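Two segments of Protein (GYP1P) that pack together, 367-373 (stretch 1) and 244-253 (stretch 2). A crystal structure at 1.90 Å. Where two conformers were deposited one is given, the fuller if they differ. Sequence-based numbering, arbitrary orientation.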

# COMPACT_ATOMS: atom_id res chain seq x y z
N ASP A 367 -4.83 8.42 -16.43
CA ASP A 367 -3.37 8.40 -16.33
C ASP A 367 -2.86 7.16 -15.59
O ASP A 367 -1.90 6.52 -16.03
CB ASP A 367 -2.89 9.66 -15.61
CG ASP A 367 -3.32 10.94 -16.31
OD1 ASP A 367 -3.30 10.98 -17.56
OD2 ASP A 367 -3.67 11.91 -15.60
N ILE A 368 -3.50 6.85 -14.47
CA ILE A 368 -3.12 5.71 -13.64
C ILE A 368 -3.40 4.39 -14.35
O ILE A 368 -2.58 3.47 -14.33
CB ILE A 368 -3.91 5.70 -12.32
CG1 ILE A 368 -3.89 7.09 -11.69
CG2 ILE A 368 -3.32 4.68 -11.36
CD1 ILE A 368 -4.89 7.27 -10.58
N GLU A 369 -4.56 4.31 -14.98
CA GLU A 369 -4.99 3.10 -15.69
C GLU A 369 -4.03 2.82 -16.85
O GLU A 369 -3.73 1.66 -17.15
CB GLU A 369 -6.42 3.29 -16.20
CG GLU A 369 -7.12 2.04 -16.69
CD GLU A 369 -6.59 1.55 -18.03
OE1 GLU A 369 -6.27 2.39 -18.89
OE2 GLU A 369 -6.50 0.32 -18.22
N MSE A 370 -3.55 3.88 -17.49
CA MSE A 370 -2.63 3.73 -18.62
C MSE A 370 -1.29 3.16 -18.16
O MSE A 370 -0.72 2.28 -18.81
CB MSE A 370 -2.39 5.09 -19.29
CG MSE A 370 -1.56 5.03 -20.57
SE MSE A 370 -1.40 6.75 -21.44
CE MSE A 370 -3.28 7.18 -21.57
N LEU A 371 -0.78 3.67 -17.04
CA LEU A 371 0.49 3.21 -16.48
C LEU A 371 0.42 1.73 -16.11
O LEU A 371 1.29 0.93 -16.47
CB LEU A 371 0.85 4.03 -15.24
CG LEU A 371 2.08 3.60 -14.43
CD1 LEU A 371 3.33 3.73 -15.28
CD2 LEU A 371 2.20 4.48 -13.20
N LEU A 372 -0.63 1.36 -15.39
CA LEU A 372 -0.80 -0.02 -14.96
C LEU A 372 -0.94 -0.98 -16.14
O LEU A 372 -0.34 -2.04 -16.16
CB LEU A 372 -2.03 -0.12 -14.04
CG LEU A 372 -1.91 0.62 -12.71
CD1 LEU A 372 -3.28 0.72 -12.04
CD2 LEU A 372 -0.90 -0.10 -11.81
N SER A 373 -1.75 -0.58 -17.12
CA SER A 373 -1.96 -1.40 -18.31
C SER A 373 -0.64 -1.65 -19.04
O SER A 373 -0.36 -2.76 -19.49
CB SER A 373 -2.95 -0.72 -19.26
OG SER A 373 -3.17 -1.49 -20.42
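Stretch 2 244-253: EFQMGTVIRM

Stretch 1 is helical throughout and is part of a longer helix that extends in both directions. Stretch 2 enters through loop or turn residues and becomes helical at Met-247, with Gln-246 at the N-cap position. The carbonyl O of Gln-246 accepts a bond from Val-250 N at 3.0 Å, which starts the helical pattern. Met-253 N to Thr-249 O, at 2.9 Å, continues it, and the helix runs on past the stretch.

The two helices point in broadly the same direction. Their axes cross at -41° and come within 10.4 Å of each other. The backbones are nearest at Ile-368 and Met-253, whose CA atoms lie 7.0 Å apart. No hydrogen bond links the stretches, so the contact rests on side-chain packing. It buries 354 Å² in total.

Ile-368 is the centre of the contact and has the largest covered area. Its CB points toward stretch 2, and its chi1 is m and chi2 t. Ile-368 CD1 meets Thr-249 CG2 at 3.2 Å, a tight approach for two methyl groups. Ile-368 CG2 packs on Met-253 CG at 3.6 Å. Met-253 is a selenomethionine.

One helical turn on, Leu-372 CD1 lies 4.3 Å from Met-253 CA and 4.0 Å from Arg-252 NH1. Arg-252 also reaches Glu-369: its NH2 is 4.2 Å from Glu-369 CG. The carboxylate end of Glu-369 leads away, so this contact involves the aliphatic part of the side chain. Arg-252 NH1 is hydrogen-bonded elsewhere in the structure, and NE and NH2 to a residue flanking one of the stretches.

Phe-245, ahead of the helix, adds a separate apolar contact. Its CZ is 4.2 Å from Leu-371 CD2. Val-250 points away from stretch 1 and takes no part.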

# COMPACT_ATOMS: atom_id res chain seq x y z
N GLU A 244 5.23 9.22 -4.41
CA GLU A 244 5.29 9.84 -5.73
C GLU A 244 3.91 10.19 -6.28
O GLU A 244 3.80 10.74 -7.38
CB GLU A 244 5.97 8.90 -6.73
CG GLU A 244 7.13 8.10 -6.17
CD GLU A 244 8.15 8.95 -5.47
OE1 GLU A 244 8.54 9.99 -6.04
OE2 GLU A 244 8.57 8.59 -4.35
N PHE A 245 2.86 9.86 -5.53
CA PHE A 245 1.49 10.12 -5.98
C PHE A 245 0.60 10.63 -4.85
O PHE A 245 0.96 10.53 -3.67
CB PHE A 245 0.84 8.84 -6.51
CG PHE A 245 1.52 8.25 -7.71
CD1 PHE A 245 1.35 8.81 -8.97
CD2 PHE A 245 2.31 7.11 -7.58
CE1 PHE A 245 1.95 8.24 -10.10
CE2 PHE A 245 2.91 6.53 -8.70
CZ PHE A 245 2.73 7.10 -9.96
N GLN A 246 -0.56 11.17 -5.22
CA GLN A 246 -1.54 11.64 -4.25
C GLN A 246 -2.19 10.37 -3.69
O GLN A 246 -2.25 9.36 -4.39
CB GLN A 246 -2.60 12.50 -4.93
CG GLN A 246 -2.07 13.79 -5.54
CD GLN A 246 -1.42 14.68 -4.51
OE1 GLN A 246 -2.03 15.03 -3.50
NE2 GLN A 246 -0.17 15.05 -4.75
N MSE A 247 -2.68 10.41 -2.46
CA MSE A 247 -3.31 9.23 -1.86
C MSE A 247 -4.45 8.64 -2.68
O MSE A 247 -4.62 7.43 -2.72
CB MSE A 247 -3.81 9.55 -0.45
CG MSE A 247 -2.95 8.93 0.64
SE MSE A 247 -3.07 6.99 0.72
CE MSE A 247 -3.31 6.82 2.63
N GLY A 248 -5.25 9.49 -3.32
CA GLY A 248 -6.34 8.98 -4.13
C GLY A 248 -5.81 8.11 -5.25
O GLY A 248 -6.39 7.07 -5.60
N THR A 249 -4.68 8.52 -5.81
CA THR A 249 -4.07 7.75 -6.89
C THR A 249 -3.49 6.45 -6.34
O THR A 249 -3.58 5.40 -6.98
CB THR A 249 -2.94 8.54 -7.56
OG1 THR A 249 -3.47 9.76 -8.08
CG2 THR A 249 -2.31 7.73 -8.69
N VAL A 250 -2.90 6.53 -5.16
CA VAL A 250 -2.32 5.34 -4.53
C VAL A 250 -3.41 4.30 -4.26
O VAL A 250 -3.24 3.12 -4.56
CB VAL A 250 -1.62 5.71 -3.19
CG1 VAL A 250 -1.22 4.45 -2.43
CG2 VAL A 250 -0.37 6.56 -3.47
N ILE A 251 -4.54 4.75 -3.71
CA ILE A 251 -5.65 3.85 -3.42
C ILE A 251 -6.12 3.13 -4.68
O ILE A 251 -6.30 1.91 -4.67
CB ILE A 251 -6.85 4.63 -2.80
CG1 ILE A 251 -6.43 5.28 -1.48
CG2 ILE A 251 -8.03 3.69 -2.57
CD1 ILE A 251 -5.88 4.31 -0.47
N ARG A 252 -6.29 3.87 -5.76
CA ARG A 252 -6.73 3.28 -7.02
C ARG A 252 -5.70 2.28 -7.54
O ARG A 252 -6.06 1.21 -8.03
CB ARG A 252 -6.97 4.38 -8.07
CG ARG A 252 -7.21 3.84 -9.47
CD ARG A 252 -8.45 2.95 -9.57
NE ARG A 252 -8.58 2.43 -10.92
CZ ARG A 252 -7.87 1.40 -11.40
NH1 ARG A 252 -7.00 0.77 -10.62
NH2 ARG A 252 -8.01 1.04 -12.66
N MSE A 253 -4.43 2.62 -7.42
CA MSE A 253 -3.36 1.72 -7.86
C MSE A 253 -3.42 0.40 -7.10
O MSE A 253 -3.22 -0.67 -7.68
CB MSE A 253 -1.98 2.34 -7.58
CG MSE A 253 -1.63 3.53 -8.42
SE MSE A 253 0.11 4.20 -7.89
CE MSE A 253 1.15 2.62 -8.29